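Local coordinates for protein autoinducer 2 sensor kinase/phosphatase LuxQ (Vibrio cholerae, PDB 3C38) that senses, through this periplasmic domain, the AI-2–LuxP complex and switches from histidine kinase to phosphatase when AI-2 is present, at residues A[28-33]-A[222-227]; A[39-44]-A[137-142]; A[82-87]-A[94-99]; A[177-182]-A[192-197]. All coordinates share one frame; numbering follows the deposited sequence.

Interaction 1 of 4, residues A[28-33]-A[222-227]; sequences LIQSLF and FLEVES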
# COMPACT_ATOMS: atom_id res chain seq x y z
N LEU A 28 -15.57 9.79 3.56
CA LEU A 28 -15.71 8.85 2.47
C LEU A 28 -14.33 8.44 1.93
O LEU A 28 -14.07 7.25 1.71
CB LEU A 28 -16.56 9.47 1.36
CG LEU A 28 -16.61 8.78 -0.01
CD1 LEU A 28 -17.06 7.31 0.13
CD2 LEU A 28 -17.57 9.56 -0.91
N ILE A 29 -13.46 9.42 1.73
CA ILE A 29 -12.12 9.14 1.21
C ILE A 29 -11.40 8.13 2.10
O ILE A 29 -10.78 7.17 1.61
CB ILE A 29 -11.31 10.44 1.08
CG1 ILE A 29 -11.88 11.26 -0.09
CG2 ILE A 29 -9.83 10.14 0.87
CD1 ILE A 29 -11.39 12.69 -0.18
N GLN A 30 -11.53 8.34 3.41
CA GLN A 30 -10.91 7.47 4.40
C GLN A 30 -11.47 6.05 4.30
O GLN A 30 -10.72 5.08 4.42
CB GLN A 30 -11.16 8.01 5.81
CG GLN A 30 -10.62 7.13 6.93
CD GLN A 30 -9.11 7.06 6.94
OE1 GLN A 30 -8.43 8.08 7.00
NE2 GLN A 30 -8.58 5.85 6.88
N SER A 31 -12.78 5.94 4.08
CA SER A 31 -13.41 4.62 4.00
C SER A 31 -12.97 3.91 2.73
O SER A 31 -12.74 2.69 2.73
CB SER A 31 -14.94 4.72 4.04
OG SER A 31 -15.46 5.25 2.83
N LEU A 32 -12.86 4.66 1.64
CA LEU A 32 -12.42 4.08 0.39
C LEU A 32 -11.00 3.58 0.59
O LEU A 32 -10.66 2.48 0.15
CB LEU A 32 -12.53 5.12 -0.73
CG LEU A 32 -13.99 5.30 -1.18
CD1 LEU A 32 -14.12 6.51 -2.10
CD2 LEU A 32 -14.46 4.02 -1.91
N PHE A 33 -10.18 4.35 1.30
CA PHE A 33 -8.80 3.95 1.60
C PHE A 33 -8.84 2.68 2.46
O PHE A 33 -8.19 1.68 2.13
CB PHE A 33 -8.10 5.07 2.36
CG PHE A 33 -6.67 4.77 2.73
CD1 PHE A 33 -6.29 4.71 4.07
CD2 PHE A 33 -5.70 4.59 1.75
CE1 PHE A 33 -4.94 4.46 4.43
CE2 PHE A 33 -4.36 4.34 2.09
CZ PHE A 33 -3.99 4.29 3.44
N PHE A 222 -6.14 13.90 5.88
CA PHE A 222 -4.98 13.15 6.32
C PHE A 222 -5.49 11.76 6.67
O PHE A 222 -6.36 11.60 7.52
CB PHE A 222 -4.31 13.83 7.51
CG PHE A 222 -3.48 15.02 7.11
CD1 PHE A 222 -4.08 16.25 6.83
CD2 PHE A 222 -2.10 14.90 6.95
CE1 PHE A 222 -3.31 17.34 6.39
CE2 PHE A 222 -1.32 15.98 6.51
CZ PHE A 222 -1.93 17.21 6.23
N LEU A 223 -4.97 10.77 5.96
CA LEU A 223 -5.39 9.38 6.14
C LEU A 223 -4.92 8.72 7.44
O LEU A 223 -3.77 8.89 7.87
CB LEU A 223 -4.89 8.53 4.96
CG LEU A 223 -5.34 8.96 3.55
CD1 LEU A 223 -4.69 8.09 2.49
CD2 LEU A 223 -6.86 8.89 3.48
N GLU A 224 -5.81 7.96 8.05
CA GLU A 224 -5.46 7.22 9.25
C GLU A 224 -5.15 5.80 8.77
O GLU A 224 -5.77 5.29 7.84
CB GLU A 224 -6.62 7.17 10.24
CG GLU A 224 -7.09 8.52 10.74
CD GLU A 224 -8.06 8.40 11.90
OE1 GLU A 224 -8.88 7.45 11.92
OE2 GLU A 224 -8.01 9.27 12.80
N VAL A 225 -4.15 5.18 9.39
CA VAL A 225 -3.79 3.81 9.09
C VAL A 225 -3.97 3.10 10.43
O VAL A 225 -3.31 3.44 11.41
CB VAL A 225 -2.32 3.70 8.63
CG1 VAL A 225 -1.87 2.24 8.65
CG2 VAL A 225 -2.17 4.26 7.24
N GLU A 226 -4.88 2.13 10.48
CA GLU A 226 -5.15 1.42 11.73
C GLU A 226 -5.63 2.46 12.74
O GLU A 226 -5.16 2.50 13.87
CB GLU A 226 -3.88 0.74 12.27
CG GLU A 226 -3.28 -0.36 11.38
CD GLU A 226 -4.19 -1.56 11.19
OE1 GLU A 226 -5.29 -1.59 11.79
OE2 GLU A 226 -3.81 -2.47 10.44
N SER A 227 -6.56 3.32 12.31
CA SER A 227 -7.11 4.38 13.15
C SER A 227 -6.05 5.30 13.75
O SER A 227 -6.32 6.03 14.70
CB SER A 227 -7.95 3.77 14.28
OG SER A 227 -9.11 3.13 13.76
O HOH W 1 -8.98 10.49 8.08
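The Phe33 ring lies against Leu223, whose CD1 methyl sits over the centre of one face, 3.7 Å from the ring centroid and almost on the ring normal. This is a CH-pi contact. Phe33 points its CB toward the strand, with CG anti to the backbone N (chi1 180°). The edge of the ring meets other groups in plane: Glu224 O is 3.6 Å from Phe33 CE1, and the CG2 methyl of Val225 packs beside the same carbon. The second methyl of Leu223, CD2, packs on Ile29 CG2 at 4.1 Å. Beside this apolar patch Gln30 turns its amide to the backbone of the strand. The chain bends at chi2 (66°), and both ends of the amide then meet Glu224: the peptide Glu224 N donates to Gln30 OE1 at 2.8 Å in a nearly straight bond (171°), and Gln30 NE2 donates to Glu224 O at 3.0 Å. A water donates to Gln30 OE1 and to Phe222 O, and NE2 also bonds to Asp34. The contact joins helix 22-47 to strand 216-225, an outermost strand of the four-stranded antiparallel sheet, in one of the two PAS-like folds of this Cache-clan domain; Leu223 also touches Val234 on the next strand. At this edge of the sheet the Gln30 amide thus takes the place of a neighbouring strand for one residue, satisfying both polar backbone atoms of Glu224, and its rotation is limited by these two bonds and the one to Asp34.

Interaction 2 of 4, residues A[39-44]-A[137-142]; sequences ALRIHQ and LMRRSS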
# COMPACT_ATOMS: atom_id res chain seq x y z
N ALA A 39 -9.22 -5.30 1.91
CA ALA A 39 -9.15 -6.35 0.90
C ALA A 39 -7.80 -7.07 0.94
O ALA A 39 -7.74 -8.29 0.88
CB ALA A 39 -9.39 -5.76 -0.50
N LEU A 40 -6.72 -6.30 1.04
CA LEU A 40 -5.39 -6.90 1.08
C LEU A 40 -5.14 -7.69 2.35
O LEU A 40 -4.51 -8.73 2.33
CB LEU A 40 -4.32 -5.82 0.92
CG LEU A 40 -4.18 -5.32 -0.52
CD1 LEU A 40 -3.15 -4.25 -0.58
CD2 LEU A 40 -3.80 -6.47 -1.44
N ARG A 41 -5.65 -7.18 3.47
CA ARG A 41 -5.50 -7.85 4.75
C ARG A 41 -6.20 -9.21 4.72
O ARG A 41 -5.61 -10.24 5.08
CB ARG A 41 -6.09 -6.98 5.87
CG ARG A 41 -6.31 -7.73 7.18
CD ARG A 41 -6.71 -6.79 8.31
NE ARG A 41 -7.92 -6.02 8.02
CZ ARG A 41 -9.12 -6.56 7.78
NH1 ARG A 41 -9.29 -7.87 7.79
NH2 ARG A 41 -10.16 -5.76 7.55
N ILE A 42 -7.45 -9.19 4.28
CA ILE A 42 -8.26 -10.40 4.18
C ILE A 42 -7.58 -11.48 3.35
O ILE A 42 -7.43 -12.61 3.79
CB ILE A 42 -9.65 -10.08 3.58
CG1 ILE A 42 -10.46 -9.24 4.57
CG2 ILE A 42 -10.39 -11.37 3.23
CD1 ILE A 42 -11.79 -8.74 4.02
N HIS A 43 -7.16 -11.13 2.14
CA HIS A 43 -6.48 -12.09 1.29
C HIS A 43 -5.16 -12.54 1.91
O HIS A 43 -4.82 -13.72 1.86
CB HIS A 43 -6.25 -11.51 -0.10
CG HIS A 43 -7.51 -11.28 -0.87
ND1 HIS A 43 -8.50 -12.23 -0.97
CD2 HIS A 43 -7.96 -10.20 -1.55
CE1 HIS A 43 -9.51 -11.75 -1.68
NE2 HIS A 43 -9.20 -10.52 -2.05
N GLN A 44 -4.43 -11.61 2.51
CA GLN A 44 -3.17 -11.93 3.15
C GLN A 44 -3.36 -12.98 4.25
O GLN A 44 -2.73 -14.05 4.22
CB GLN A 44 -2.53 -10.67 3.75
CG GLN A 44 -1.42 -10.95 4.76
CD GLN A 44 -0.69 -9.70 5.24
OE1 GLN A 44 -1.30 -8.67 5.54
NE2 GLN A 44 0.64 -9.80 5.32
N LEU A 137 2.91 0.86 2.46
CA LEU A 137 2.02 0.40 3.53
C LEU A 137 2.32 -1.10 3.59
O LEU A 137 2.16 -1.82 2.60
CB LEU A 137 0.56 0.63 3.16
CG LEU A 137 0.09 2.08 3.20
CD1 LEU A 137 -1.29 2.22 2.54
CD2 LEU A 137 0.04 2.55 4.65
N MET A 138 2.82 -1.56 4.73
CA MET A 138 3.16 -2.96 4.86
C MET A 138 2.44 -3.63 6.00
O MET A 138 2.03 -2.98 6.96
CB MET A 138 4.66 -3.14 5.05
CG MET A 138 5.46 -3.02 3.78
SD MET A 138 7.08 -3.69 4.04
CE MET A 138 6.71 -5.40 4.23
N ARG A 139 2.28 -4.94 5.87
CA ARG A 139 1.60 -5.72 6.89
C ARG A 139 2.19 -7.13 6.92
O ARG A 139 2.52 -7.71 5.89
CB ARG A 139 0.10 -5.76 6.61
CG ARG A 139 -0.73 -6.37 7.72
CD ARG A 139 -2.20 -6.12 7.48
NE ARG A 139 -3.04 -6.73 8.51
CZ ARG A 139 -3.31 -8.02 8.57
NH1 ARG A 139 -2.82 -8.85 7.66
NH2 ARG A 139 -4.08 -8.49 9.55
N ARG A 140 2.34 -7.66 8.14
CA ARG A 140 2.91 -8.99 8.35
C ARG A 140 1.86 -10.00 8.83
O ARG A 140 1.00 -9.69 9.64
CB ARG A 140 4.03 -8.90 9.40
CG ARG A 140 4.90 -10.12 9.50
CD ARG A 140 5.87 -10.02 10.68
NE ARG A 140 5.16 -10.01 11.95
CZ ARG A 140 5.69 -10.39 13.11
NH1 ARG A 140 6.95 -10.80 13.17
NH2 ARG A 140 4.95 -10.36 14.22
N SER A 141 1.94 -11.23 8.32
CA SER A 141 1.01 -12.26 8.75
C SER A 141 1.77 -13.56 9.04
O SER A 141 2.46 -14.10 8.18
CB SER A 141 -0.06 -12.51 7.68
OG SER A 141 -1.09 -13.34 8.18
N SER A 142 1.64 -14.05 10.27
CA SER A 142 2.32 -15.27 10.70
C SER A 142 2.02 -16.47 9.82
O SER A 142 0.88 -16.66 9.39
CB SER A 142 1.92 -15.59 12.14
OG SER A 142 1.98 -14.43 12.96
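This is a buried, largely polar contact between the long N-terminal helix 22-47 and strand 134-143 of the five-stranded antiparallel sheet, in one PAS-like fold of this Cache-clan domain. It is carried by Gln44 and Arg139; the two segment axes run in nearly the same direction, 22° apart. Gln44 reaches out with CG anti to the backbone N (chi1 164°) and an extended chain. Its OE1 accepts from Arg139 NH1 at 2.6 Å, lying in the guanidinium plane while the donor stands above the carbonyl plane of the amide. Its NE2 donates to Arg139 O at 2.9 Å, the partner lying in the amide plane, so both ends of one amide are held by one residue. The aliphatic part of Arg41 covers one face of the guanidinium: Arg41 CG stands over its centre, 3.3 Å from Arg139 CZ. Further along, Gln44 CG packs on Ser141 CB at 3.6 Å. Asp45, next on the helix, forms a salt bridge with Arg139 NH2 and accepts from Ser141 OG. The Arg139 guanidinium is thereby fixed through both NH groups, and Asp45 probably offsets its charge as well as the repulsion from Arg41, whose NE lies 4.8 Å from Arg139 NH2.

Interaction 3 of 4, residues A[82-87]-A[94-99]; sequences DLRFIS and WDDGNA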
# COMPACT_ATOMS: atom_id res chain seq x y z
N ASP A 82 1.64 -4.91 -4.10
CA ASP A 82 2.67 -4.55 -5.06
C ASP A 82 3.92 -5.37 -4.82
O ASP A 82 4.75 -5.56 -5.71
CB ASP A 82 3.02 -3.06 -4.98
CG ASP A 82 1.84 -2.17 -5.34
OD1 ASP A 82 0.97 -2.64 -6.11
OD2 ASP A 82 1.78 -1.02 -4.87
N LEU A 83 4.06 -5.87 -3.60
CA LEU A 83 5.22 -6.69 -3.27
C LEU A 83 4.95 -7.63 -2.10
O LEU A 83 4.23 -7.30 -1.14
CB LEU A 83 6.44 -5.79 -2.97
CG LEU A 83 6.42 -4.80 -1.81
CD1 LEU A 83 6.85 -5.51 -0.54
CD2 LEU A 83 7.39 -3.66 -2.10
N ARG A 84 5.53 -8.82 -2.23
CA ARG A 84 5.41 -9.87 -1.22
C ARG A 84 6.77 -10.48 -0.97
O ARG A 84 7.59 -10.59 -1.88
CB ARG A 84 4.50 -11.00 -1.72
CG ARG A 84 3.02 -10.73 -1.82
CD ARG A 84 2.30 -12.07 -1.70
NE ARG A 84 0.88 -12.02 -2.02
CZ ARG A 84 0.39 -11.98 -3.26
NH1 ARG A 84 1.21 -11.98 -4.31
NH2 ARG A 84 -0.92 -11.96 -3.45
N PHE A 85 7.02 -10.88 0.27
CA PHE A 85 8.26 -11.56 0.60
C PHE A 85 8.05 -12.26 1.94
O PHE A 85 7.28 -11.79 2.79
CB PHE A 85 9.46 -10.59 0.62
CG PHE A 85 9.44 -9.61 1.75
CD1 PHE A 85 9.84 -10.00 3.02
CD2 PHE A 85 9.05 -8.29 1.53
CE1 PHE A 85 9.84 -9.09 4.06
CE2 PHE A 85 9.05 -7.37 2.57
CZ PHE A 85 9.44 -7.77 3.84
N ILE A 86 8.71 -13.40 2.12
CA ILE A 86 8.58 -14.17 3.35
C ILE A 86 9.84 -14.11 4.19
O ILE A 86 10.95 -14.34 3.70
CB ILE A 86 8.25 -15.65 3.03
CG1 ILE A 86 6.93 -15.73 2.26
CG2 ILE A 86 8.15 -16.46 4.31
CD1 ILE A 86 6.58 -17.12 1.80
N SER A 87 9.67 -13.77 5.47
CA SER A 87 10.78 -13.66 6.40
C SER A 87 10.80 -14.75 7.47
O SER A 87 9.78 -15.36 7.79
CB SER A 87 10.76 -12.30 7.10
OG SER A 87 10.64 -12.43 8.52
N TRP A 94 12.14 -15.91 0.83
CA TRP A 94 11.58 -15.67 -0.49
C TRP A 94 11.23 -14.20 -0.73
O TRP A 94 11.04 -13.42 0.21
CB TRP A 94 10.33 -16.53 -0.67
CG TRP A 94 9.71 -16.43 -2.02
CD1 TRP A 94 10.12 -17.06 -3.16
CD2 TRP A 94 8.56 -15.65 -2.38
NE1 TRP A 94 9.29 -16.72 -4.21
CE2 TRP A 94 8.32 -15.86 -3.76
CE3 TRP A 94 7.71 -14.80 -1.67
CZ2 TRP A 94 7.27 -15.24 -4.43
CZ3 TRP A 94 6.66 -14.18 -2.34
CH2 TRP A 94 6.45 -14.41 -3.71
N ASP A 95 11.15 -13.84 -2.01
CA ASP A 95 10.85 -12.48 -2.46
C ASP A 95 10.24 -12.60 -3.85
O ASP A 95 10.84 -13.20 -4.74
CB ASP A 95 12.15 -11.68 -2.51
CG ASP A 95 12.01 -10.36 -3.24
OD1 ASP A 95 13.05 -9.74 -3.53
OD2 ASP A 95 10.87 -9.93 -3.52
N ASP A 96 9.05 -12.03 -4.05
CA ASP A 96 8.41 -12.12 -5.36
C ASP A 96 9.20 -11.38 -6.43
O ASP A 96 8.85 -11.42 -7.61
CB ASP A 96 6.96 -11.61 -5.33
CG ASP A 96 6.85 -10.11 -5.07
OD1 ASP A 96 7.88 -9.39 -5.06
OD2 ASP A 96 5.71 -9.65 -4.88
N GLY A 97 10.26 -10.70 -6.01
CA GLY A 97 11.09 -9.96 -6.94
C GLY A 97 10.56 -8.64 -7.47
O GLY A 97 11.15 -8.09 -8.40
N ASN A 98 9.48 -8.12 -6.91
CA ASN A 98 8.93 -6.85 -7.38
C ASN A 98 9.62 -5.66 -6.74
O ASN A 98 9.65 -4.56 -7.31
CB ASN A 98 7.43 -6.79 -7.11
CG ASN A 98 6.64 -7.72 -8.01
OD1 ASN A 98 5.67 -8.33 -7.58
ND2 ASN A 98 7.06 -7.81 -9.26
N ALA A 99 10.18 -5.86 -5.56
CA ALA A 99 10.86 -4.78 -4.87
C ALA A 99 11.84 -4.11 -5.82
O ALA A 99 12.01 -2.89 -5.81
CB ALA A 99 11.59 -5.31 -3.66
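Asp96 follows strand 91-95 directly and directs its side chain to the peptide of Arg84. Its CB passes 3.7 Å from Arg84 O, and CG lies between the backbone N and the carbonyl carbon (chi1 67°), the crowded position, 3.3 Å from Arg84 O. OD1 accepts from Asn98 N at 2.8 Å, closing an Asx turn. OD2, at the tip, accepts from Arg84 N at 2.8 Å in a bent bond (136°), with the N-H arriving from above the carboxylate plane, and also nears Leu83 CA. The backbone of Asp96 answers: its N donates to Arg84 O at 3.0 Å, almost straight at 177°. Arg84 therefore pairs with one residue through both of its peptide atoms, once by main chain and once by side chain. Farther along the hairpin 83-88/91-95 the pairing is of ordinary antiparallel kind, Phe85 with Asp95 non-hydrogen-bonded and Ile86 with Trp94 hydrogen-bonded, the latter through Ile86 N to Trp94 O and a weak return bond. On the face that carries Ile86 and Trp94, the indole CE3 packs on Ile86 CG1 at 4.1 Å and CZ3 on Arg84 CB at 3.9 Å. Helix 65-74 lies on this side, where Phe69 stacks on Trp94 and Asp73 pairs with the Arg84 guanidinium, while Asp66 accepts from Trp94 NE1. Asp96 thus supplies a carboxylate acceptor where the strand backbone turns aside, extending the pairing at the outer edge of the sheet, and its negative charge would probably be eased by the peptide N-H groups it receives.

Interaction 4 of 4, residues A[177-182]-A[192-197]; sequences SENLVL and TLKGNE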
# COMPACT_ATOMS: atom_id res chain seq x y z
N SER A 177 -14.94 12.23 -7.02
CA SER A 177 -14.20 13.48 -6.94
C SER A 177 -13.68 13.87 -8.32
O SER A 177 -13.42 13.01 -9.16
CB SER A 177 -13.03 13.34 -5.97
OG SER A 177 -13.47 13.04 -4.66
N GLU A 178 -13.53 15.17 -8.53
CA GLU A 178 -13.02 15.71 -9.79
C GLU A 178 -11.59 15.25 -10.01
O GLU A 178 -11.24 14.76 -11.08
CB GLU A 178 -13.01 17.23 -9.74
CG GLU A 178 -13.99 17.93 -10.63
CD GLU A 178 -13.80 19.43 -10.55
OE1 GLU A 178 -12.82 19.95 -11.16
OE2 GLU A 178 -14.61 20.07 -9.85
N ASN A 179 -10.77 15.45 -8.99
CA ASN A 179 -9.37 15.08 -9.03
C ASN A 179 -8.84 14.95 -7.61
O ASN A 179 -9.34 15.58 -6.67
CB ASN A 179 -8.55 16.16 -9.75
CG ASN A 179 -8.43 15.92 -11.25
OD1 ASN A 179 -7.99 14.85 -11.69
ND2 ASN A 179 -8.80 16.91 -12.03
N LEU A 180 -7.83 14.10 -7.47
CA LEU A 180 -7.18 13.89 -6.19
C LEU A 180 -5.67 13.93 -6.34
O LEU A 180 -5.12 13.65 -7.40
CB LEU A 180 -7.58 12.54 -5.58
CG LEU A 180 -9.03 12.23 -5.23
CD1 LEU A 180 -9.09 10.77 -4.76
CD2 LEU A 180 -9.56 13.17 -4.14
N VAL A 181 -5.00 14.29 -5.25
CA VAL A 181 -3.55 14.34 -5.21
C VAL A 181 -3.12 13.75 -3.87
O VAL A 181 -3.52 14.25 -2.81
CB VAL A 181 -3.00 15.78 -5.28
CG1 VAL A 181 -1.48 15.73 -5.21
CG2 VAL A 181 -3.48 16.48 -6.55
N LEU A 182 -2.33 12.69 -3.90
CA LEU A 182 -1.85 12.08 -2.67
C LEU A 182 -0.46 12.66 -2.47
O LEU A 182 0.40 12.55 -3.33
CB LEU A 182 -1.79 10.55 -2.79
CG LEU A 182 -1.20 9.81 -1.58
CD1 LEU A 182 -1.99 10.16 -0.32
CD2 LEU A 182 -1.23 8.31 -1.82
N THR A 192 -4.20 12.39 -9.97
CA THR A 192 -5.12 11.97 -11.01
C THR A 192 -5.28 13.06 -12.08
O THR A 192 -5.99 12.84 -13.06
CB THR A 192 -6.52 11.67 -10.45
OG1 THR A 192 -7.05 12.86 -9.85
CG2 THR A 192 -6.48 10.55 -9.43
N LEU A 193 -4.66 14.22 -11.88
CA LEU A 193 -4.76 15.32 -12.85
C LEU A 193 -4.30 14.92 -14.25
O LEU A 193 -3.24 14.30 -14.42
CB LEU A 193 -3.98 16.54 -12.38
CG LEU A 193 -4.70 17.44 -11.35
CD1 LEU A 193 -4.91 16.66 -10.06
CD2 LEU A 193 -3.88 18.71 -11.07
N LYS A 194 -5.11 15.26 -15.26
CA LYS A 194 -4.78 14.95 -16.66
C LYS A 194 -3.74 15.93 -17.18
O LYS A 194 -2.87 15.57 -17.96
CB LYS A 194 -6.01 15.03 -17.55
CG LYS A 194 -7.30 14.52 -16.94
CD LYS A 194 -7.26 13.03 -16.64
CE LYS A 194 -8.55 12.61 -15.91
NZ LYS A 194 -8.74 13.29 -14.57
N GLY A 195 -3.84 17.18 -16.74
CA GLY A 195 -2.89 18.18 -17.18
C GLY A 195 -3.57 19.27 -17.98
O GLY A 195 -2.99 20.33 -18.23
N ASN A 196 -4.81 19.03 -18.36
CA ASN A 196 -5.57 19.99 -19.13
C ASN A 196 -6.53 20.76 -18.24
O ASN A 196 -7.45 21.42 -18.74
CB ASN A 196 -6.37 19.26 -20.20
CG ASN A 196 -7.45 18.40 -19.61
OD1 ASN A 196 -7.19 17.61 -18.70
ND2 ASN A 196 -8.67 18.55 -20.12
N GLU A 197 -6.33 20.68 -16.92
CA GLU A 197 -7.17 21.37 -15.95
C GLU A 197 -6.78 22.85 -15.81
O GLU A 197 -5.66 23.23 -16.14
CB GLU A 197 -7.07 20.72 -14.56
CG GLU A 197 -7.65 19.33 -14.41
CD GLU A 197 -6.68 18.23 -14.79
OE1 GLU A 197 -5.47 18.49 -14.96
OE2 GLU A 197 -7.14 17.08 -14.91
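Two flat groups meet tip to tip: the Asn179 amide and the Glu197 carboxylate, with planes 83° apart. The Leu193 CD1 methyl lies above the amide plane, 3.8 Å from Asn179 CG and 3.7 Å from Asn179 CB. At one end of the amide, OD1 is 2.9 Å from Thr192 OG1; at the other, ND2 gives a weak hydrogen bond to Glu197 OE2 at 3.3 Å, and is held more firmly by Tyr199 OH. The carboxylate turns its oxygens to its own loop: OE2 takes Lys194 N on its syn lone pair, and OE1 accepts from Gly195 N on the syn side. The bend at chi2 (86°) sets Glu197 CD where both oxygens reach these peptide N-H groups. Strand 179-184 pairs with 187-191 in an antiparallel hairpin at the edge of the four-stranded sheet, within a PAS-like fold of the Cache clan, and the loop 192-197 leaves that hairpin. At the exit Thr192 N still donates to Leu180 O at 3.0 Å, but the return bond is made by a side chain: Leu180 N donates to Thr192 OG1 at 2.8 Å, nearly straight (172°). Thr192 OG1 thus stands in for a strand carbonyl and at the same time meets Asn179. Lys194 curls over this end, its NZ donating to Thr192 O. The same Leu193 CD1 methyl also touches Val181 CG2 at 3.8 Å, and Val181 packs in turn on helix 201-205.

In the fold
Interactions 1 and 2 are both made by the long helix 22-47, with centres about 16 Å apart, one reaching the four-stranded sheet and the other the five-stranded sheet. They touch where Leu137 packs on Phe33 and Val225. Interaction 3, whose centre is about 13 Å from that of interaction 2, lies on the five-stranded sheet too and meets it through Met138 and Phe85. Interaction 4 shares the four-stranded sheet with interaction 1 and lies about 31 Å from interaction 3, centre to centre. Along the chain 3 is nested in 2, 2 and then 4 in 1. The helix therefore spans both sheets, consistent with two PAS-like modules joined in one periplasmic sensor domain.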